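Local coordinates for protein vaginolysin (Gardnerella vaginalis, PDB 5IMY) that probably binds cholesterol in host membranes and acts as a pore-forming toxin of the cholesterol-dependent cytolysin family, at residues 255-260 / 351-356; 118-123 / 217-222; 70-75 / 181-186; 169-174 / 208-213. All blocks are in the same frame, centred on the assembly; numbering follows the deposited sequence.

Contact 1 (255-260 / 351-356); sequences YVSNVA and TTSFVK
Tyr255 lays its ring over Ser353 on one face of the two antiparallel strands. The ring takes the crowded position between the backbone N and the carbonyl carbon (chi1 66°), which brings the ring alongside Ser353. Ser353 CB then sits over one face, 4.3 Å from the centroid of the Tyr255 ring, in a CH-pi contact displaced toward the rim. At the ring edge, near its plane, Val355 CG2 comes within 3.9 Å of Tyr255 CD2. The Tyr255 hydroxyl reaches past the segments to Asn358. In the backbone Tyr255 N donates to Ser353 O and Ser353 N to Tyr255 O, each at 2.8 Å. Next comes the Val256-Thr352 pair, whose side chains lie on the other face, and then a beta bulge: the register slips by one residue at Ser257. The slip turns Ser257 toward the partner strand, and its OG meets Ser353 OG tip to tip at 2.6 Å in a short hydrogen bond. Ser257 N makes only a weak bond to Thr351 O, bent to 127° at the hydrogen. Regular pairing resumes with Thr351 N donating to Asn258 O at 3.0 Å. Here the Asn258 side chain passes Thr351 at a slant, ND2 3.6 Å from Thr351 CB. Strand 253-261 is held from its other side by strand 208-223, through backbone bonds from Ser257 to Val223 and from Val259 to Val221, while strand 94-96 packs against Tyr255, Val256 and Val355.

Contact 2 (118-123 / 217-222); sequences LSVDLP and TYYTVS
Ser119 and Ser222 form an antiparallel hydrogen-bonded pair, Val120 and Val221 the non-hydrogen-bonded pair that follows, with the two strand axes 165° apart and 4.6 Å at closest approach. Ser222 N to Ser119 O, 2.7 Å, is almost straight. Past Val120 the first strand ends, and the Asp121 side chain takes up part of the pairing. Asp121 N still reaches Thr220 O, but weakly, at 3.3 Å; the return bond goes from Thr220 N to the carboxylate, 2.7 Å to Asp121 OD1 and 175° at the hydrogen. The carboxylate is brought there by Asp121 CG lying between its own backbone N and carbonyl carbon (chi1 64°), and OD1 is met from above the carboxylate plane, not within it. The other oxygen, Asp121 OD2, accepts from a water that also bonds to Thr220 OG1, so both oxygens serve the same residue. Strand 208-223 changes direction just here: Tyr218 and Tyr219 both face Tyr261 in a classic beta bulge, at a corner of the large antiparallel sheet of the cytolysin fold. Leu122 lies obliquely against Tyr219, its CD2 3.5 Å from Tyr219 CB. Val120 CG2, anti to its backbone N, approaches the same ring obliquely at 3.9 Å from Tyr219 CD1. Leu118 CB meets Val221 CG1 at 4.2 Å. Helix 139-158 lies against this apolar side, with Val142 on Leu118, Leu149 on Val120, Val150 on Tyr219 and Trp153 on Leu122.

Contact 3 (70-75 / 181-186); sequences KNITNT and KAKFGA
Ile72 and Asn74, two residues apart on one face of a strand, press against the last turn of a helix at Ala182 and Lys183. The apolar part is small: Ile72 CG2 touches Ala182 CB at 4.0 Å, and the Ile72 CD1 tip lies 3.9 Å from Lys183 CB, the two side chains crossing at about a right angle. With CG1 anti to the backbone N (chi1 -175°), the Ile72 chain extends toward the helix. Asn74 also has its CG anti to the backbone N, which carries the amide to the carbonyl end of the helix. Its ND2 donates a weak hydrogen bond to Ala182 O, 3.5 Å long; Lys183 O lies nearer, 3.0 Å from Asn74 ND2, at an angle too poor for a bond. Lys183 bends at chi2, and its CG lies over the centre of the Phe184 ring; beyond the two segments, its NZ meets an acidic side chain on the chain of another protein in a salt bridge. The helix closes with Gly185 N bonded to Lys181 O, the glycine then leaving helical geometry with positive phi. Helix 177-184 is thus wedged between two sheets: strand 62-76, itself bonded to strand 363-389, on the Ile72 side, and strands 166-173 and 208-223 under Phe184.

Contact 4 (169-174 / 208-213); sequences YDSASA and QTQIVN
Ala172 and Ile211 trade the shorter pair of backbone hydrogen bonds, 2.8 Å from Ile211 N to Ala172 O and 2.9 Å from Ala172 N to Ile211 O. Asp170 and Asn213 form the next hydrogen-bonded pair, slightly longer. At the other end Ala174 N bonds to Thr209 O at 3.2 Å, and Ser173 OG adds a weak bond to the same oxygen. Ser171 N, facing away from this pairing, hydrogen-bonds to an acidic side chain on the chain of another protein in the assembly. Ser171 turns its OG anti to the carbonyl carbon (chi1 -72°), against Val212 CG2, and the hydroxyl is also weakly bonded to Glu283. On this face Tyr169 CB packs on Val212 CG1 at 4.0 Å. On the opposite face Ala174 CB touches both Thr209 CG2, at 3.7 Å, and Ile211 CG1, at 3.9 Å. Helix 278-286 packs on the Ser171 face and helix 177-184 on the Ala172 face. Strands 166-173 and 208-223 are neighbours in the large antiparallel sheet of the cytolysin fold, and the connection between them is largely helical, helix 177-184 included; in related cytolysins the corresponding helices refold into a membrane-spanning beta hairpin, and the same is probable here.

Contacts 1, 2 and 4 all belong to the same antiparallel sheet: strand 208-223 serves contacts 2 and 4 at its two ends, and its neighbour 253-261 serves contact 1, so that contacts 1 and 2 touch directly across these adjacent strands. Contact 3 differs in kind, setting a strand of another sheet against a helix end; it meets contact 4 through Phe184 and Lys183, about 12 Å between centres. Contacts 1 and 4 are largely buried, whereas 2 and 3 are partly open. Backbone bonds dominate in 4; contact 1 adds a hydroxyl pair at its bulge, contact 2 a carboxylate and water, and contact 3 relies on a few aliphatic contacts and one weak amide bond.

Contact 1 (255-260 / 351-356)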
loop_
_atom_site.group_PDB
_atom_site.type_symbol
_atom_site.label_atom_id
_atom_site.label_comp_id
_atom_site.label_asym_id
_atom_site.label_seq_id
_atom_site.Cartn_x
_atom_site.Cartn_y
_atom_site.Cartn_z
ATOM N N TYR A 255 -8.499 47.409 -3.396
ATOM C CA TYR A 255 -7.474 48.228 -4.025
ATOM C C TYR A 255 -6.142 47.494 -4.006
ATOM O O TYR A 255 -5.833 46.749 -3.072
ATOM C CB TYR A 255 -7.329 49.597 -3.341
ATOM C CG TYR A 255 -6.814 49.555 -1.918
ATOM C CD1 TYR A 255 -5.470 49.770 -1.635
ATOM C CD2 TYR A 255 -7.676 49.321 -0.856
ATOM C CE1 TYR A 255 -5.000 49.743 -0.335
ATOM C CE2 TYR A 255 -7.215 49.292 0.446
ATOM C CZ TYR A 255 -5.879 49.505 0.700
ATOM O OH TYR A 255 -5.424 49.475 1.997
ATOM N N VAL A 256 -5.362 47.708 -5.063
ATOM C CA VAL A 256 -4.034 47.121 -5.183
ATOM C C VAL A 256 -3.127 47.765 -4.142
ATOM O O VAL A 256 -2.630 48.878 -4.342
ATOM C CB VAL A 256 -3.474 47.306 -6.605
ATOM C CG1 VAL A 256 -2.111 46.634 -6.740
ATOM C CG2 VAL A 256 -4.457 46.754 -7.636
ATOM N N SER A 257 -2.910 47.071 -3.023
ATOM C CA SER A 257 -2.109 47.647 -1.947
ATOM C C SER A 257 -0.627 47.675 -2.294
ATOM O O SER A 257 0.094 48.566 -1.833
ATOM C CB SER A 257 -2.338 46.877 -0.646
ATOM O OG SER A 257 -2.853 45.583 -0.897
ATOM N N ASN A 258 -0.151 46.723 -3.094
ATOM C CA ASN A 258 1.240 46.750 -3.521
ATOM C C ASN A 258 1.402 45.910 -4.778
ATOM O O ASN A 258 0.606 45.012 -5.060
ATOM C CB ASN A 258 2.181 46.248 -2.418
ATOM C CG ASN A 258 2.189 44.735 -2.296
ATOM O OD1 ASN A 258 2.793 44.036 -3.111
ATOM N ND2 ASN A 258 1.533 44.222 -1.261
ATOM N N VAL A 259 2.453 46.226 -5.530
ATOM C CA VAL A 259 2.829 45.492 -6.732
ATOM C C VAL A 259 4.308 45.155 -6.630
ATOM O O VAL A 259 5.134 46.037 -6.370
ATOM C CB VAL A 259 2.542 46.301 -8.012
ATOM C CG1 VAL A 259 3.119 45.599 -9.242
ATOM C CG2 VAL A 259 1.046 46.511 -8.176
ATOM N N ALA A 260 4.638 43.884 -6.832
ATOM C CA ALA A 260 6.018 43.431 -6.796
ATOM C C ALA A 260 6.628 43.528 -8.187
ATOM O O ALA A 260 5.980 43.208 -9.188
ATOM C CB ALA A 260 6.098 41.992 -6.283
ATOM N N THR A 351 -0.991 42.525 -5.133
ATOM C CA THR A 351 -1.829 42.157 -4.003
ATOM C C THR A 351 -2.975 43.152 -3.890
ATOM O O THR A 351 -2.787 44.353 -4.108
ATOM C CB THR A 351 -1.021 42.143 -2.700
ATOM O OG1 THR A 351 0.092 41.253 -2.832
ATOM C CG2 THR A 351 -1.887 41.700 -1.525
ATOM N N THR A 352 -4.160 42.650 -3.555
ATOM C CA THR A 352 -5.326 43.491 -3.337
ATOM C C THR A 352 -5.734 43.443 -1.871
ATOM O O THR A 352 -5.582 42.421 -1.198
ATOM C CB THR A 352 -6.512 43.054 -4.207
ATOM O OG1 THR A 352 -6.987 41.773 -3.770
ATOM C CG2 THR A 352 -6.113 42.978 -5.674
ATOM N N SER A 353 -6.252 44.569 -1.387
ATOM C CA SER A 353 -6.766 44.682 -0.034
ATOM C C SER A 353 -8.166 45.278 -0.087
ATOM O O SER A 353 -8.478 46.086 -0.966
ATOM C CB SER A 353 -5.857 45.553 0.842
ATOM O OG SER A 353 -4.556 45.002 0.930
ATOM N N PHE A 354 -9.009 44.867 0.855
ATOM C CA PHE A 354 -10.377 45.364 0.899
ATOM C C PHE A 354 -10.402 46.822 1.339
ATOM O O PHE A 354 -9.689 47.224 2.261
ATOM C CB PHE A 354 -11.223 44.522 1.851
ATOM C CG PHE A 354 -11.568 43.160 1.318
ATOM C CD1 PHE A 354 -12.472 43.018 0.278
ATOM C CD2 PHE A 354 -11.001 42.020 1.867
ATOM C CE1 PHE A 354 -12.796 41.768 -0.213
ATOM C CE2 PHE A 354 -11.322 40.767 1.381
ATOM C CZ PHE A 354 -12.220 40.640 0.339
ATOM N N VAL A 355 -11.239 47.617 0.671
ATOM C CA VAL A 355 -11.373 49.026 1.027
ATOM C C VAL A 355 -11.978 49.169 2.418
ATOM O O VAL A 355 -11.620 50.079 3.175
ATOM C CB VAL A 355 -12.219 49.760 -0.031
ATOM C CG1 VAL A 355 -12.499 51.201 0.395
ATOM C CG2 VAL A 355 -11.517 49.728 -1.382
ATOM N N LYS A 356 -12.897 48.270 2.779
ATOM C CA LYS A 356 -13.634 48.416 4.031
ATOM C C LYS A 356 -12.693 48.474 5.228
ATOM O O LYS A 356 -12.815 49.357 6.085
ATOM C CB LYS A 356 -14.630 47.264 4.186
ATOM C CG LYS A 356 -15.505 47.369 5.434
ATOM C CD LYS A 356 -15.660 46.033 6.151
ATOM C CE LYS A 356 -16.836 45.222 5.624
ATOM N NZ LYS A 356 -17.715 44.775 6.743
#

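Contact 2 (118-123 / 217-222)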
loop_
_atom_site.group_PDB
_atom_site.type_symbol
_atom_site.label_atom_id
_atom_site.label_comp_id
_atom_site.label_asym_id
_atom_site.label_seq_id
_atom_site.Cartn_x
_atom_site.Cartn_y
_atom_site.Cartn_z
ATOM N N LEU A 118 2.472 56.686 -3.092
ATOM C CA LEU A 118 3.136 55.409 -3.293
ATOM C C LEU A 118 4.485 55.410 -2.591
ATOM O O LEU A 118 5.090 56.459 -2.353
ATOM C CB LEU A 118 3.333 55.127 -4.782
ATOM C CG LEU A 118 2.117 55.378 -5.672
ATOM C CD1 LEU A 118 2.448 55.032 -7.110
ATOM C CD2 LEU A 118 0.917 54.582 -5.184
ATOM N N SER A 119 4.960 54.212 -2.265
ATOM C CA SER A 119 6.270 54.053 -1.659
ATOM C C SER A 119 6.956 52.827 -2.239
ATOM O O SER A 119 6.306 51.843 -2.600
ATOM C CB SER A 119 6.188 53.910 -0.140
ATOM O OG SER A 119 7.441 53.497 0.358
ATOM N N VAL A 120 8.281 52.899 -2.312
ATOM C CA VAL A 120 9.111 51.814 -2.817
ATOM C C VAL A 120 10.100 51.431 -1.727
ATOM O O VAL A 120 10.664 52.300 -1.053
ATOM C CB VAL A 120 9.838 52.214 -4.118
ATOM C CG1 VAL A 120 10.838 53.337 -3.863
ATOM C CG2 VAL A 120 10.517 51.009 -4.744
ATOM N N ASP A 121 10.306 50.127 -1.555
ATOM C CA ASP A 121 11.097 49.596 -0.447
ATOM C C ASP A 121 12.554 49.364 -0.823
ATOM O O ASP A 121 13.146 48.354 -0.434
ATOM C CB ASP A 121 10.457 48.305 0.052
ATOM C CG ASP A 121 10.472 47.205 -0.990
ATOM O OD1 ASP A 121 10.731 47.502 -2.174
ATOM O OD2 ASP A 121 10.221 46.036 -0.622
ATOM N N LEU A 122 13.164 50.290 -1.565
ATOM C CA LEU A 122 14.542 50.106 -2.005
ATOM C C LEU A 122 15.518 50.578 -0.928
ATOM O O LEU A 122 15.255 51.571 -0.244
ATOM C CB LEU A 122 14.797 50.872 -3.299
ATOM C CG LEU A 122 14.185 50.243 -4.551
ATOM C CD1 LEU A 122 14.197 51.219 -5.716
ATOM C CD2 LEU A 122 14.927 48.970 -4.920
ATOM N N PRO A 123 16.653 49.898 -0.760
ATOM C CA PRO A 123 17.598 50.306 0.283
ATOM C C PRO A 123 18.275 51.621 -0.066
ATOM O O PRO A 123 18.426 51.982 -1.234
ATOM C CB PRO A 123 18.605 49.152 0.320
ATOM C CG PRO A 123 18.596 48.625 -1.057
ATOM C CD PRO A 123 17.182 48.784 -1.565
ATOM N N THR A 217 11.725 38.895 -6.796
ATOM C CA THR A 217 11.270 40.250 -6.514
ATOM C C THR A 217 12.467 41.110 -6.128
ATOM O O THR A 217 13.147 40.825 -5.137
ATOM C CB THR A 217 10.228 40.254 -5.394
ATOM O OG1 THR A 217 9.103 39.457 -5.782
ATOM C CG2 THR A 217 9.756 41.675 -5.096
ATOM N N TYR A 218 12.714 42.164 -6.906
ATOM C CA TYR A 218 13.745 43.133 -6.556
ATOM C C TYR A 218 13.225 44.160 -5.561
ATOM O O TYR A 218 13.914 44.494 -4.590
ATOM C CB TYR A 218 14.249 43.840 -7.812
ATOM C CG TYR A 218 14.836 42.911 -8.848
ATOM C CD1 TYR A 218 15.766 41.940 -8.501
ATOM C CD2 TYR A 218 14.452 43.001 -10.175
ATOM C CE1 TYR A 218 16.298 41.090 -9.451
ATOM C CE2 TYR A 218 14.972 42.155 -11.131
ATOM C CZ TYR A 218 15.897 41.201 -10.766
ATOM O OH TYR A 218 16.415 40.362 -11.724
ATOM N N TYR A 219 12.019 44.670 -5.789
ATOM C CA TYR A 219 11.444 45.684 -4.919
ATOM C C TYR A 219 9.933 45.673 -5.084
ATOM O O TYR A 219 9.395 45.102 -6.037
ATOM C CB TYR A 219 12.011 47.076 -5.227
ATOM C CG TYR A 219 11.904 47.475 -6.682
ATOM C CD1 TYR A 219 10.737 48.038 -7.185
ATOM C CD2 TYR A 219 12.970 47.294 -7.552
ATOM C CE1 TYR A 219 10.637 48.405 -8.514
ATOM C CE2 TYR A 219 12.880 47.661 -8.881
ATOM C CZ TYR A 219 11.711 48.215 -9.357
ATOM O OH TYR A 219 11.616 48.580 -10.682
ATOM N N THR A 220 9.258 46.320 -4.139
ATOM C CA THR A 220 7.805 46.364 -4.097
ATOM C C THR A 220 7.355 47.812 -3.995
ATOM O O THR A 220 7.878 48.572 -3.173
ATOM C CB THR A 220 7.268 45.551 -2.910
ATOM O OG1 THR A 220 7.574 44.165 -3.103
ATOM C CG2 THR A 220 5.760 45.722 -2.762
ATOM N N VAL A 221 6.397 48.191 -4.833
ATOM C CA VAL A 221 5.763 49.502 -4.765
ATOM C C VAL A 221 4.457 49.337 -4.006
ATOM O O VAL A 221 3.587 48.559 -4.414
ATOM C CB VAL A 221 5.521 50.089 -6.165
ATOM C CG1 VAL A 221 4.828 51.446 -6.061
ATOM C CG2 VAL A 221 6.838 50.212 -6.922
ATOM N N SER A 222 4.317 50.069 -2.905
ATOM C CA SER A 222 3.201 49.900 -1.990
ATOM C C SER A 222 2.410 51.195 -1.864
ATOM O O SER A 222 2.908 52.288 -2.149
ATOM C CB SER A 222 3.691 49.452 -0.608
ATOM O OG SER A 222 2.655 49.550 0.354
HETATM O O HOH W 1 9.860 43.752 -1.736
HETATM O O HOH W 2 13.873 46.318 -1.947
#

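Contact 3 (70-75 / 181-186)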
loop_
_atom_site.group_PDB
_atom_site.type_symbol
_atom_site.label_atom_id
_atom_site.label_comp_id
_atom_site.label_asym_id
_atom_site.label_seq_id
_atom_site.Cartn_x
_atom_site.Cartn_y
_atom_site.Cartn_z
ATOM N N LYS A 70 -8.097 12.906 -6.252
ATOM C CA LYS A 70 -7.667 13.834 -5.217
ATOM C C LYS A 70 -8.367 15.175 -5.401
ATOM O O LYS A 70 -9.165 15.371 -6.320
ATOM C CB LYS A 70 -6.148 14.024 -5.243
ATOM C CG LYS A 70 -5.359 12.815 -4.808
ATOM C CD LYS A 70 -3.999 13.234 -4.299
ATOM C CE LYS A 70 -3.123 12.038 -4.014
ATOM N NZ LYS A 70 -1.954 12.055 -4.907
ATOM N N ASN A 71 -8.050 16.103 -4.505
ATOM C CA ASN A 71 -8.547 17.466 -4.573
ATOM C C ASN A 71 -7.420 18.410 -4.192
ATOM O O ASN A 71 -6.645 18.122 -3.277
ATOM C CB ASN A 71 -9.746 17.673 -3.638
ATOM C CG ASN A 71 -10.019 19.137 -3.358
ATOM O OD1 ASN A 71 -10.770 19.791 -4.079
ATOM N ND2 ASN A 71 -9.407 19.659 -2.300
ATOM N N ILE A 72 -7.327 19.532 -4.901
ATOM C CA ILE A 72 -6.377 20.589 -4.581
ATOM C C ILE A 72 -7.169 21.822 -4.174
ATOM O O ILE A 72 -8.117 22.211 -4.864
ATOM C CB ILE A 72 -5.441 20.905 -5.764
ATOM C CG1 ILE A 72 -4.384 21.935 -5.330
ATOM C CG2 ILE A 72 -6.249 21.346 -6.993
ATOM C CD1 ILE A 72 -4.067 23.011 -6.350
ATOM N N THR A 73 -6.793 22.417 -3.045
ATOM C CA THR A 73 -7.329 23.699 -2.608
ATOM C C THR A 73 -6.161 24.649 -2.399
ATOM O O THR A 73 -5.186 24.297 -1.728
ATOM C CB THR A 73 -8.139 23.565 -1.315
ATOM O OG1 THR A 73 -9.107 22.520 -1.457
ATOM C CG2 THR A 73 -8.856 24.875 -0.991
ATOM N N ASN A 74 -6.252 25.841 -2.978
ATOM C CA ASN A 74 -5.174 26.815 -2.902
ATOM C C ASN A 74 -5.743 28.165 -2.500
ATOM O O ASN A 74 -6.764 28.602 -3.042
ATOM C CB ASN A 74 -4.437 26.930 -4.238
ATOM C CG ASN A 74 -3.116 27.659 -4.111
ATOM O OD1 ASN A 74 -2.468 27.614 -3.065
ATOM N ND2 ASN A 74 -2.711 28.341 -5.177
ATOM N N THR A 75 -5.082 28.817 -1.547
ATOM C CA THR A 75 -5.458 30.149 -1.092
ATOM C C THR A 75 -4.226 31.032 -1.175
ATOM O O THR A 75 -3.204 30.734 -0.547
ATOM C CB THR A 75 -6.004 30.115 0.339
ATOM O OG1 THR A 75 -7.138 29.242 0.399
ATOM C CG2 THR A 75 -6.414 31.510 0.794
ATOM N N LYS A 181 -4.596 25.177 -12.990
ATOM C CA LYS A 181 -5.269 26.470 -12.947
ATOM C C LYS A 181 -5.631 26.852 -11.518
ATOM O O LYS A 181 -5.589 28.033 -11.160
ATOM C CB LYS A 181 -6.514 26.446 -13.840
ATOM C CG LYS A 181 -6.199 26.694 -15.314
ATOM C CD LYS A 181 -7.237 26.103 -16.263
ATOM C CE LYS A 181 -8.377 27.064 -16.567
ATOM N NZ LYS A 181 -9.427 27.069 -15.514
ATOM N N ALA A 182 -5.966 25.865 -10.682
ATOM C CA ALA A 182 -6.256 26.144 -9.280
ATOM C C ALA A 182 -4.992 26.488 -8.502
ATOM O O ALA A 182 -5.056 27.239 -7.523
ATOM C CB ALA A 182 -6.960 24.947 -8.642
ATOM N N LYS A 183 -3.843 25.949 -8.916
ATOM C CA LYS A 183 -2.585 26.245 -8.238
ATOM C C LYS A 183 -1.990 27.567 -8.709
ATOM O O LYS A 183 -1.518 28.362 -7.888
ATOM C CB LYS A 183 -1.585 25.109 -8.474
ATOM C CG LYS A 183 -0.194 25.337 -7.872
ATOM C CD LYS A 183 -0.110 24.841 -6.437
ATOM C CE LYS A 183 1.013 25.532 -5.676
ATOM N NZ LYS A 183 1.159 25.003 -4.291
ATOM N N PHE A 184 -2.007 27.822 -10.016
ATOM C CA PHE A 184 -1.239 28.909 -10.609
ATOM C C PHE A 184 -2.097 30.025 -11.190
ATOM O O PHE A 184 -1.545 31.024 -11.661
ATOM C CB PHE A 184 -0.319 28.357 -11.703
ATOM C CG PHE A 184 0.779 27.470 -11.183
ATOM C CD1 PHE A 184 1.589 27.890 -10.141
ATOM C CD2 PHE A 184 0.996 26.220 -11.733
ATOM C CE1 PHE A 184 2.599 27.078 -9.660
ATOM C CE2 PHE A 184 2.004 25.404 -11.257
ATOM C CZ PHE A 184 2.805 25.835 -10.217
ATOM N N GLY A 185 -3.421 29.892 -11.176
ATOM C CA GLY A 185 -4.284 30.960 -11.642
ATOM C C GLY A 185 -5.228 30.536 -12.748
ATOM O O GLY A 185 -4.894 29.681 -13.573
ATOM N N ALA A 186 -6.417 31.144 -12.773
ATOM C CA ALA A 186 -7.428 30.788 -13.761
ATOM C C ALA A 186 -6.921 30.925 -15.189
ATOM O O ALA A 186 -7.491 30.309 -16.096
ATOM C CB ALA A 186 -8.668 31.658 -13.574
#

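Contact 4 (169-174 / 208-213)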
loop_
_atom_site.group_PDB
_atom_site.type_symbol
_atom_site.label_atom_id
_atom_site.label_comp_id
_atom_site.label_asym_id
_atom_site.label_seq_id
_atom_site.Cartn_x
_atom_site.Cartn_y
_atom_site.Cartn_z
ATOM N N TYR A 169 8.955 30.356 -4.755
ATOM C CA TYR A 169 8.548 29.444 -5.810
ATOM C C TYR A 169 7.390 28.587 -5.330
ATOM O O TYR A 169 7.298 28.239 -4.150
ATOM C CB TYR A 169 9.712 28.552 -6.272
ATOM C CG TYR A 169 10.242 27.611 -5.210
ATOM C CD1 TYR A 169 9.648 26.375 -4.993
ATOM C CD2 TYR A 169 11.343 27.954 -4.437
ATOM C CE1 TYR A 169 10.129 25.512 -4.029
ATOM C CE2 TYR A 169 11.832 27.096 -3.471
ATOM C CZ TYR A 169 11.220 25.877 -3.273
ATOM O OH TYR A 169 11.698 25.015 -2.313
ATOM N N ASP A 170 6.506 28.252 -6.264
ATOM C CA ASP A 170 5.377 27.371 -6.013
ATOM C C ASP A 170 5.454 26.203 -6.982
ATOM O O ASP A 170 5.577 26.404 -8.195
ATOM C CB ASP A 170 4.049 28.116 -6.171
ATOM C CG ASP A 170 3.920 29.281 -5.211
ATOM O OD1 ASP A 170 3.509 29.057 -4.054
ATOM O OD2 ASP A 170 4.229 30.423 -5.614
ATOM N N SER A 171 5.394 24.991 -6.446
ATOM C CA SER A 171 5.540 23.776 -7.229
ATOM C C SER A 171 4.223 23.016 -7.277
ATOM O O SER A 171 3.354 23.173 -6.415
ATOM C CB SER A 171 6.636 22.881 -6.644
ATOM O OG SER A 171 7.924 23.418 -6.885
ATOM N N ALA A 172 4.088 22.181 -8.303
ATOM C CA ALA A 172 2.927 21.314 -8.429
ATOM C C ALA A 172 3.211 20.272 -9.496
ATOM O O ALA A 172 3.855 20.569 -10.504
ATOM C CB ALA A 172 1.666 22.108 -8.788
ATOM N N SER A 173 2.734 19.054 -9.261
ATOM C CA SER A 173 2.841 18.003 -10.260
ATOM C C SER A 173 1.832 18.247 -11.375
ATOM O O SER A 173 0.679 18.601 -11.121
ATOM C CB SER A 173 2.599 16.638 -9.619
ATOM O OG SER A 173 3.448 15.651 -10.176
ATOM N N ALA A 174 2.274 18.069 -12.617
ATOM C CA ALA A 174 1.396 18.250 -13.768
ATOM C C ALA A 174 0.466 17.047 -13.865
ATOM O O ALA A 174 0.903 15.938 -14.192
ATOM C CB ALA A 174 2.209 18.425 -15.047
ATOM N N GLN A 208 7.082 11.662 -15.731
ATOM C CA GLN A 208 6.778 12.424 -14.530
ATOM C C GLN A 208 7.129 13.875 -14.813
ATOM O O GLN A 208 8.183 14.158 -15.390
ATOM C CB GLN A 208 7.561 11.916 -13.315
ATOM C CG GLN A 208 7.015 10.634 -12.707
ATOM C CD GLN A 208 7.794 10.198 -11.481
ATOM O OE1 GLN A 208 7.400 10.479 -10.350
ATOM N NE2 GLN A 208 8.907 9.507 -11.700
ATOM N N THR A 209 6.245 14.792 -14.429
ATOM C CA THR A 209 6.416 16.196 -14.776
ATOM C C THR A 209 6.148 17.073 -13.563
ATOM O O THR A 209 5.227 16.809 -12.785
ATOM C CB THR A 209 5.484 16.605 -15.926
ATOM O OG1 THR A 209 5.755 15.796 -17.076
ATOM C CG2 THR A 209 5.686 18.076 -16.288
ATOM N N GLN A 210 6.958 18.119 -13.417
ATOM C CA GLN A 210 6.815 19.086 -12.338
ATOM C C GLN A 210 6.738 20.481 -12.938
ATOM O O GLN A 210 7.533 20.823 -13.819
ATOM C CB GLN A 210 7.989 18.996 -11.355
ATOM C CG GLN A 210 7.725 19.641 -10.005
ATOM C CD GLN A 210 6.683 18.892 -9.197
ATOM O OE1 GLN A 210 6.338 17.752 -9.509
ATOM N NE2 GLN A 210 6.175 19.533 -8.152
ATOM N N ILE A 211 5.785 21.278 -12.463
ATOM C CA ILE A 211 5.612 22.663 -12.892
ATOM C C ILE A 211 5.926 23.564 -11.710
ATOM O O ILE A 211 5.434 23.333 -10.598
ATOM C CB ILE A 211 4.188 22.920 -13.416
ATOM C CG1 ILE A 211 3.846 21.945 -14.549
ATOM C CG2 ILE A 211 4.043 24.366 -13.882
ATOM C CD1 ILE A 211 4.792 22.001 -15.737
ATOM N N VAL A 212 6.739 24.589 -11.947
ATOM C CA VAL A 212 7.219 25.464 -10.882
ATOM C C VAL A 212 7.207 26.900 -11.383
ATOM O O VAL A 212 7.761 27.199 -12.445
ATOM C CB VAL A 212 8.633 25.066 -10.414
ATOM C CG1 VAL A 212 9.091 25.959 -9.269
ATOM C CG2 VAL A 212 8.660 23.603 -9.997
ATOM N N ASN A 213 6.575 27.784 -10.617
ATOM C CA ASN A 213 6.566 29.215 -10.894
ATOM C C ASN A 213 7.629 29.875 -10.027
ATOM O O ASN A 213 7.563 29.798 -8.797
ATOM C CB ASN A 213 5.185 29.810 -10.610
ATOM C CG ASN A 213 5.084 31.274 -10.999
ATOM O OD1 ASN A 213 5.785 31.744 -11.896
ATOM N ND2 ASN A 213 4.207 32.004 -10.320
#